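Local coordinates for protein FkbI (Streptomyces hygroscopicus, PDB 1R2J), which binds FAD and probably acts as an acyl-ACP dehydrogenase in making the methoxymalonyl extender unit of the polyketide FK520, at residues Val234-Ala239 with Glu309-Gly314; Gly185-Gly190 with Ala336-Lys341; Val127-Asp132 with Gly156-Gly161. All blocks are in the same frame, centred on the assembly; numbering follows the deposited sequence.

How the contacts relate
Contacts 1 and 2 are neighbours, their centres about 13 Å apart, whereas contact 3 lies on the other side of the chain's centre, its centre about 36 Å from that of contact 2 and about 42 Å from that of contact 1. Along the chain contact 3 closes first, within the middle β domain; contact 2 then opens in that domain and closes in the C-terminal helices, with contact 1 nested inside its span. Helices 297-322 and 332-345 are successive, and contacts 1 and 2 touch: A312 and A311 lie against A340, and I236 of helix 219-248 against A336. Contact 1 lies within the helical bundle, contact 2 joins it to the β domain near FAD, and contact 3 joins a strand to the loop after strand 151-156.

Contact 1. Residues Val234-Ala239 with Glu309-Gly314; sequences VGILRA and ERAAAG
L237 carries this contact, laying its branched end on the backbone of segment 309-314 of helix 297-322, around A311. The packing is apolar and falls largely on main-chain atoms. CG of L237 lies 3.7 Å from CA of A311, and CD2 of L237 comes within 3.5 Å of O of R310. Chi1 of -77° sets CG anti to the carbonyl carbon, beside the backbone N, and from there the branches meet the other helix. I236 adds a looser touch, its CB 4.5 Å from CB of A311.

Small residues make this approach possible. A311 offers a methyl and no more, 4.1 Å from CG of L237, and G314 presents a bare CA 4.1 Å from CD2 of L237; a CB there would run into that methyl. An alanine at L237 would probably open a gap against A311 and G314, because the branches that cover their CA atoms would be gone.

No hydrogen bond crosses between the segments. The R310 carbonyl is instead used within its own helix, its O accepting from N of G314 at 2.7 Å. Only the root of the R310 side chain borders L237; its charged end leads away.

The segments run nearly parallel, 22° apart, with axes 8.8 Å from each other. Helices 219-248 and 297-322 thus pack side by side, while helix 262-287 touches L237 through A278 and helix 332-345 touches I236 through A336, as in the C-terminal helical bundle characteristic of acyl-CoA dehydrogenases.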
loop_
_atom_site.group_PDB
_atom_site.type_symbol
_atom_site.label_atom_id
_atom_site.label_comp_id
_atom_site.label_asym_id
_atom_site.label_seq_id
_atom_site.Cartn_x
_atom_site.Cartn_y
_atom_site.Cartn_z
ATOM N N VAL A 234 3.331 -8.207 7.106
ATOM C CA VAL A 234 4.174 -9.343 7.458
ATOM C C VAL A 234 5.577 -8.759 7.664
ATOM O O VAL A 234 6.306 -9.180 8.556
ATOM C CB VAL A 234 4.228 -10.393 6.323
ATOM C CG1 VAL A 234 5.239 -11.487 6.668
ATOM C CG2 VAL A 234 2.853 -11.006 6.119
ATOM N N GLY A 235 5.939 -7.781 6.829
ATOM C CA GLY A 235 7.247 -7.148 6.938
ATOM C C GLY A 235 7.409 -6.424 8.263
ATOM O O GLY A 235 8.455 -6.516 8.920
ATOM N N ILE A 236 6.361 -5.708 8.665
ATOM C CA ILE A 236 6.385 -4.990 9.927
ATOM C C ILE A 236 6.592 -5.986 11.076
ATOM O O ILE A 236 7.377 -5.734 11.998
ATOM C CB ILE A 236 5.076 -4.206 10.135
ATOM C CG1 ILE A 236 4.940 -3.147 9.027
ATOM C CG2 ILE A 236 5.070 -3.561 11.516
ATOM C CD1 ILE A 236 3.658 -2.322 9.084
ATOM N N LEU A 237 5.895 -7.118 11.017
ATOM C CA LEU A 237 6.037 -8.140 12.053
ATOM C C LEU A 237 7.461 -8.687 12.051
ATOM O O LEU A 237 8.020 -8.965 13.110
ATOM C CB LEU A 237 5.023 -9.267 11.842
ATOM C CG LEU A 237 3.599 -8.897 12.284
ATOM C CD1 LEU A 237 2.581 -9.795 11.621
ATOM C CD2 LEU A 237 3.503 -8.980 13.808
ATOM N N ARG A 238 8.053 -8.832 10.867
ATOM C CA ARG A 238 9.438 -9.311 10.772
ATOM C C ARG A 238 10.369 -8.342 11.494
ATOM O O ARG A 238 11.221 -8.754 12.284
ATOM C CB ARG A 238 9.908 -9.414 9.311
ATOM C CG ARG A 238 9.389 -10.604 8.518
ATOM C CD ARG A 238 10.029 -10.637 7.120
ATOM N NE ARG A 238 9.482 -11.704 6.278
ATOM C CZ ARG A 238 9.812 -11.905 5.005
ATOM N NH1 ARG A 238 10.696 -11.111 4.404
ATOM N NH2 ARG A 238 9.255 -12.901 4.328
ATOM N N ALA A 239 10.215 -7.053 11.210
ATOM C CA ALA A 239 11.064 -6.040 11.842
ATOM C C ALA A 239 10.874 -6.010 13.355
ATOM O O ALA A 239 11.842 -5.870 14.113
ATOM C CB ALA A 239 10.771 -4.662 11.258
ATOM N N GLU A 309 -4.114 -6.450 11.875
ATOM C CA GLU A 309 -4.410 -6.521 13.300
ATOM C C GLU A 309 -3.246 -7.150 14.066
ATOM O O GLU A 309 -2.884 -6.677 15.144
ATOM C CB GLU A 309 -5.717 -7.303 13.565
ATOM C CG GLU A 309 -6.989 -6.522 13.188
ATOM C CD GLU A 309 -8.221 -6.905 14.010
ATOM O OE1 GLU A 309 -9.089 -6.028 14.222
ATOM O OE2 GLU A 309 -8.334 -8.072 14.441
ATOM N N ARG A 310 -2.661 -8.209 13.513
ATOM C CA ARG A 310 -1.528 -8.865 14.161
ATOM C C ARG A 310 -0.298 -7.956 14.161
ATOM O O ARG A 310 0.467 -7.951 15.122
ATOM C CB ARG A 310 -1.190 -10.186 13.462
ATOM C CG ARG A 310 -2.310 -11.248 13.501
ATOM C CD ARG A 310 -2.850 -11.466 14.919
ATOM N NE ARG A 310 -1.807 -11.872 15.861
ATOM C CZ ARG A 310 -1.818 -11.577 17.159
ATOM N NH1 ARG A 310 -2.819 -10.869 17.673
ATOM N NH2 ARG A 310 -0.829 -11.992 17.943
ATOM N N ALA A 311 -0.110 -7.191 13.083
ATOM C CA ALA A 311 1.030 -6.281 13.001
ATOM C C ALA A 311 0.907 -5.161 14.045
ATOM O O ALA A 311 1.898 -4.777 14.674
ATOM C CB ALA A 311 1.136 -5.682 11.599
ATOM N N ALA A 312 -0.307 -4.636 14.221
ATOM C CA ALA A 312 -0.553 -3.572 15.196
ATOM C C ALA A 312 -0.295 -4.091 16.609
ATOM O O ALA A 312 0.303 -3.403 17.439
ATOM C CB ALA A 312 -1.992 -3.070 15.084
ATOM N N ALA A 313 -0.756 -5.305 16.884
ATOM C CA ALA A 313 -0.558 -5.900 18.203
ATOM C C ALA A 313 0.927 -6.224 18.384
ATOM O O ALA A 313 1.502 -5.989 19.448
ATOM C CB ALA A 313 -1.398 -7.163 18.341
ATOM N N GLY A 314 1.541 -6.765 17.335
ATOM C CA GLY A 314 2.957 -7.099 17.405
ATOM C C GLY A 314 3.833 -5.885 17.669
ATOM O O GLY A 314 4.783 -5.947 18.448
#

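Contact 2. Residues Gly185-Gly190 with Ala336-Lys341; sequences GCRAAG and AYRDAK
C186 and D339 join the middle β domain to the C-terminal helical domain: a loop that forms a type I β turn from C186 to A189 is bonded to segment 336-341 of helix 332-345. N of C186 donates to OD1 of D339 at 2.8 Å, nearly straight at 167°, and meets the carboxylate from above its plane. An aspartate suits the place: its chain is short, and chi1 of -63° sets CG anti to the carbonyl carbon; OD1 then meets the loop backbone. The same OD1 takes a bond from a water, which in turn accepts from N of R187 and, at 2.9 Å, from NH1 of R338. One oxygen and one water thus serve two successive loop amides and an arginine.

Beside this, R187 and R338 cross at about a right angle. Each guanidinium lies over a face of the other, displaced toward the rim, with planes 45° apart. NE of R187 comes within 3.4 Å of NH1 of R338, but both are donors. D20 probably offsets the repulsion, since its OD2 forms salt bridges with NH2 of each arginine. R338 is steadied further by E334 at NE and by the carbonyl of S184 at NH1.

G185 suits its place because a CB would collide with the carbonyl O of R338; its bare CA meets the edge of the R338 guanidinium. The nearest atoms of the C186 side chain and the bound FAD are about 4 Å apart. C186 O also accepts a hydrogen bond from NE2 of H191, and N of A189 closes the turn onto O of C186 at 2.9 Å.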
loop_
_atom_site.group_PDB
_atom_site.type_symbol
_atom_site.label_atom_id
_atom_site.label_comp_id
_atom_site.label_asym_id
_atom_site.label_seq_id
_atom_site.Cartn_x
_atom_site.Cartn_y
_atom_site.Cartn_z
ATOM N N GLY A 185 1.603 8.424 10.418
ATOM C CA GLY A 185 2.461 7.285 10.116
ATOM C C GLY A 185 2.790 7.234 8.633
ATOM O O GLY A 185 2.212 8.002 7.861
ATOM N N CYS A 186 3.690 6.335 8.227
ATOM C CA CYS A 186 4.092 6.237 6.824
ATOM C C CYS A 186 4.377 7.672 6.346
ATOM O O CYS A 186 4.101 8.042 5.202
ATOM C CB CYS A 186 2.964 5.603 5.995
ATOM S SG CYS A 186 2.780 3.788 6.173
ATOM N N ARG A 187 4.948 8.460 7.253
ATOM C CA ARG A 187 5.243 9.872 7.036
ATOM C C ARG A 187 6.065 10.285 5.819
ATOM O O ARG A 187 6.039 11.451 5.427
ATOM C CB ARG A 187 5.870 10.447 8.312
ATOM C CG ARG A 187 5.010 10.215 9.546
ATOM C CD ARG A 187 5.489 11.021 10.738
ATOM N NE ARG A 187 6.801 10.595 11.216
ATOM C CZ ARG A 187 7.382 11.087 12.305
ATOM N NH1 ARG A 187 6.764 12.021 13.014
ATOM N NH2 ARG A 187 8.565 10.634 12.696
ATOM N N ALA A 188 6.782 9.346 5.213
ATOM C CA ALA A 188 7.577 9.671 4.037
ATOM C C ALA A 188 6.941 9.130 2.756
ATOM O O ALA A 188 7.562 9.150 1.692
ATOM C CB ALA A 188 8.990 9.115 4.193
ATOM N N ALA A 189 5.698 8.666 2.856
ATOM C CA ALA A 189 5.001 8.096 1.708
ATOM C C ALA A 189 4.442 9.110 0.712
ATOM O O ALA A 189 3.853 8.726 -0.302
ATOM C CB ALA A 189 3.891 7.180 2.186
ATOM N N GLY A 190 4.608 10.396 1.004
ATOM C CA GLY A 190 4.125 11.426 0.100
ATOM C C GLY A 190 2.619 11.524 -0.073
ATOM O O GLY A 190 2.138 11.684 -1.192
ATOM N N ALA A 336 7.038 1.154 13.481
ATOM C CA ALA A 336 6.116 0.031 13.309
ATOM C C ALA A 336 4.830 0.303 14.086
ATOM O O ALA A 336 3.730 0.047 13.604
ATOM C CB ALA A 336 6.759 -1.264 13.814
ATOM N N TYR A 337 4.985 0.824 15.299
ATOM C CA TYR A 337 3.851 1.116 16.163
ATOM C C TYR A 337 2.871 2.081 15.474
ATOM O O TYR A 337 1.663 1.808 15.401
ATOM C CB TYR A 337 4.365 1.693 17.489
ATOM C CG TYR A 337 3.300 1.906 18.538
ATOM C CD1 TYR A 337 2.525 0.840 19.007
ATOM C CD2 TYR A 337 3.076 3.170 19.076
ATOM C CE1 TYR A 337 1.551 1.031 19.996
ATOM C CE2 TYR A 337 2.104 3.372 20.060
ATOM C CZ TYR A 337 1.349 2.301 20.513
ATOM O OH TYR A 337 0.384 2.507 21.472
ATOM N N ARG A 338 3.393 3.194 14.956
ATOM C CA ARG A 338 2.560 4.183 14.265
ATOM C C ARG A 338 2.084 3.705 12.897
ATOM O O ARG A 338 0.941 3.961 12.508
ATOM C CB ARG A 338 3.319 5.507 14.075
ATOM C CG ARG A 338 3.440 6.367 15.338
ATOM C CD ARG A 338 4.164 7.697 15.064
ATOM N NE ARG A 338 5.578 7.509 14.733
ATOM C CZ ARG A 338 6.088 7.564 13.503
ATOM N NH1 ARG A 338 5.306 7.817 12.454
ATOM N NH2 ARG A 338 7.386 7.333 13.311
ATOM N N ASP A 339 2.960 3.018 12.167
ATOM C CA ASP A 339 2.621 2.539 10.830
ATOM C C ASP A 339 1.555 1.455 10.841
ATOM O O ASP A 339 0.633 1.496 10.037
ATOM C CB ASP A 339 3.867 2.012 10.092
ATOM C CG ASP A 339 4.921 3.089 9.859
ATOM O OD1 ASP A 339 4.604 4.291 9.977
ATOM O OD2 ASP A 339 6.074 2.727 9.542
ATOM N N ALA A 340 1.685 0.495 11.754
ATOM C CA ALA A 340 0.739 -0.612 11.855
ATOM C C ALA A 340 -0.665 -0.127 12.222
ATOM O O ALA A 340 -1.662 -0.675 11.752
ATOM C CB ALA A 340 1.234 -1.644 12.888
ATOM N N LYS A 341 -0.733 0.898 13.062
ATOM C CA LYS A 341 -2.015 1.455 13.468
ATOM C C LYS A 341 -2.764 1.913 12.214
ATOM O O LYS A 341 -3.956 1.642 12.050
ATOM C CB LYS A 341 -1.785 2.635 14.415
ATOM C CG LYS A 341 -3.051 3.342 14.881
ATOM C CD LYS A 341 -3.958 2.415 15.676
ATOM C CE LYS A 341 -5.170 1.989 14.851
ATOM N NZ LYS A 341 -6.035 1.056 15.624
HETATM O O HOH W 1 5.892 6.760 9.820
#

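Contact 3. Residues Val127-Asp132 with Gly156-Gly161; sequences VRLDGD and GLQEDG
V127 and L157 are joined by a backbone hydrogen bond from N of V127 to O of L157, 2.9 Å long and fairly straight at 160°. A salt bridge follows: NH2 of R128 lies 3.3 Å from OE2 of E159. The oxygen is well out of the guanidinium plane and no N-H points at it, so charge alone draws the groups together. The other arm of the guanidinium, NH1 of R128, makes a long 3.5 Å salt bridge to OD1 of D130. An arginine can thus serve two acids, one on its own strand and one on the facing loop.

E159 also packs against this group with its carbons. Its CB sits at the guanidinium edge, in plane, 3.3 Å from NH2 of R128. CG stands anti to the backbone N (chi1 174°), and the bend at chi2 (76°) then turns CD back to the arginine. Next to it, CA of Q158 makes a CA-H···O contact of 3.3 Å with O of V127.

V127 is the most covered residue of the contact. L129 lies obliquely against the side chain of Q158, and CG2 of V127 lies loosely near CA of G156, where a CB would be tight.

Strand 126-130 is bonded to strand 133-143 of one antiparallel sheet through R128 and V135, while G156 pairs with A164 in strand 164-169 of another sheet. L157 also bonds the backbone of T125, so the contact bridges the two sheets of the middle β domain, with V206 covering V127 and L129.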
loop_
_atom_site.group_PDB
_atom_site.type_symbol
_atom_site.label_atom_id
_atom_site.label_comp_id
_atom_site.label_asym_id
_atom_site.label_seq_id
_atom_site.Cartn_x
_atom_site.Cartn_y
_atom_site.Cartn_z
ATOM N N VAL A 127 -16.278 12.183 -14.183
ATOM C CA VAL A 127 -15.480 12.040 -15.392
ATOM C C VAL A 127 -16.478 12.152 -16.523
ATOM O O VAL A 127 -17.464 11.403 -16.549
ATOM C CB VAL A 127 -14.791 10.680 -15.475
ATOM C CG1 VAL A 127 -14.070 10.532 -16.792
ATOM C CG2 VAL A 127 -13.812 10.507 -14.314
ATOM N N ARG A 128 -16.244 13.075 -17.452
ATOM C CA ARG A 128 -17.185 13.260 -18.548
ATOM C C ARG A 128 -16.551 13.194 -19.947
ATOM O O ARG A 128 -15.866 14.130 -20.390
ATOM C CB ARG A 128 -17.934 14.592 -18.358
ATOM C CG ARG A 128 -19.201 14.478 -17.522
ATOM C CD ARG A 128 -20.170 15.645 -17.756
ATOM N NE ARG A 128 -20.615 15.653 -19.150
ATOM C CZ ARG A 128 -21.456 14.780 -19.699
ATOM N NH1 ARG A 128 -21.779 14.902 -20.983
ATOM N NH2 ARG A 128 -21.975 13.790 -18.982
ATOM N N LEU A 129 -16.840 12.091 -20.642
ATOM C CA LEU A 129 -16.361 11.846 -21.995
ATOM C C LEU A 129 -17.045 12.886 -22.895
ATOM O O LEU A 129 -18.265 13.031 -22.857
ATOM C CB LEU A 129 -16.742 10.463 -22.485
ATOM C CG LEU A 129 -16.082 9.242 -21.844
ATOM C CD1 LEU A 129 -16.811 7.970 -22.263
ATOM C CD2 LEU A 129 -14.614 9.172 -22.238
ATOM N N ASP A 130 -16.268 13.579 -23.728
ATOM C CA ASP A 130 -16.807 14.605 -24.612
ATOM C C ASP A 130 -15.971 14.681 -25.888
ATOM O O ASP A 130 -15.097 15.538 -26.023
ATOM C CB ASP A 130 -16.791 15.958 -23.915
ATOM C CG ASP A 130 -17.713 16.008 -22.712
ATOM O OD1 ASP A 130 -18.923 15.764 -22.889
ATOM O OD2 ASP A 130 -17.225 16.283 -21.592
ATOM N N GLY A 131 -16.239 13.769 -26.815
ATOM C CA GLY A 131 -15.504 13.762 -28.058
ATOM C C GLY A 131 -14.165 13.060 -27.940
ATOM O O GLY A 131 -14.101 11.887 -27.579
ATOM N N ASP A 132 -13.097 13.783 -28.258
ATOM C CA ASP A 132 -11.737 13.254 -28.202
ATOM C C ASP A 132 -11.114 13.555 -26.842
ATOM O O ASP A 132 -9.954 13.226 -26.598
ATOM C CB ASP A 132 -10.877 13.931 -29.272
ATOM C CG ASP A 132 -10.817 15.446 -29.093
ATOM O OD1 ASP A 132 -10.010 16.109 -29.783
ATOM O OD2 ASP A 132 -11.587 15.973 -28.258
ATOM N N GLY A 156 -13.974 7.935 -10.331
ATOM C CA GLY A 156 -15.053 8.906 -10.315
ATOM C C GLY A 156 -16.332 8.379 -10.940
ATOM O O GLY A 156 -16.388 7.224 -11.368
ATOM N N LEU A 157 -17.362 9.223 -10.988
ATOM C CA LEU A 157 -18.642 8.835 -11.567
ATOM C C LEU A 157 -18.804 9.450 -12.949
ATOM O O LEU A 157 -18.550 10.639 -13.149
ATOM C CB LEU A 157 -19.797 9.288 -10.676
ATOM C CG LEU A 157 -19.759 8.883 -9.201
ATOM C CD1 LEU A 157 -20.972 9.463 -8.482
ATOM C CD2 LEU A 157 -19.742 7.374 -9.082
ATOM N N GLN A 158 -19.232 8.635 -13.903
ATOM C CA GLN A 158 -19.420 9.123 -15.256
ATOM C C GLN A 158 -20.695 9.967 -15.269
ATOM O O GLN A 158 -20.749 11.017 -14.626
ATOM C CB GLN A 158 -19.523 7.941 -16.219
ATOM C CG GLN A 158 -18.995 8.227 -17.612
ATOM C CD GLN A 158 -18.299 7.025 -18.213
ATOM O OE1 GLN A 158 -18.690 5.882 -17.970
ATOM N NE2 GLN A 158 -17.268 7.275 -19.010
ATOM N N GLU A 159 -21.720 9.511 -15.981
ATOM C CA GLU A 159 -22.989 10.237 -16.065
ATOM C C GLU A 159 -24.147 9.255 -16.196
ATOM O O GLU A 159 -25.164 9.374 -15.503
ATOM C CB GLU A 159 -22.963 11.191 -17.261
ATOM C CG GLU A 159 -24.285 11.901 -17.525
ATOM C CD GLU A 159 -24.574 13.032 -16.552
ATOM O OE1 GLU A 159 -24.736 12.772 -15.339
ATOM O OE2 GLU A 159 -24.643 14.190 -17.014
ATOM N N ASP A 160 -23.984 8.314 -17.123
ATOM C CA ASP A 160 -24.947 7.252 -17.378
ATOM C C ASP A 160 -24.415 6.133 -16.505
ATOM O O ASP A 160 -24.761 6.042 -15.328
ATOM C CB ASP A 160 -24.900 6.772 -18.840
ATOM C CG ASP A 160 -25.323 7.833 -19.834
ATOM O OD1 ASP A 160 -24.747 8.944 -19.816
ATOM O OD2 ASP A 160 -26.238 7.553 -20.646
ATOM N N GLY A 161 -23.573 5.314 -17.128
ATOM C CA GLY A 161 -22.933 4.203 -16.447
ATOM C C GLY A 161 -21.902 4.778 -15.499
ATOM O O GLY A 161 -20.722 4.930 -15.839
#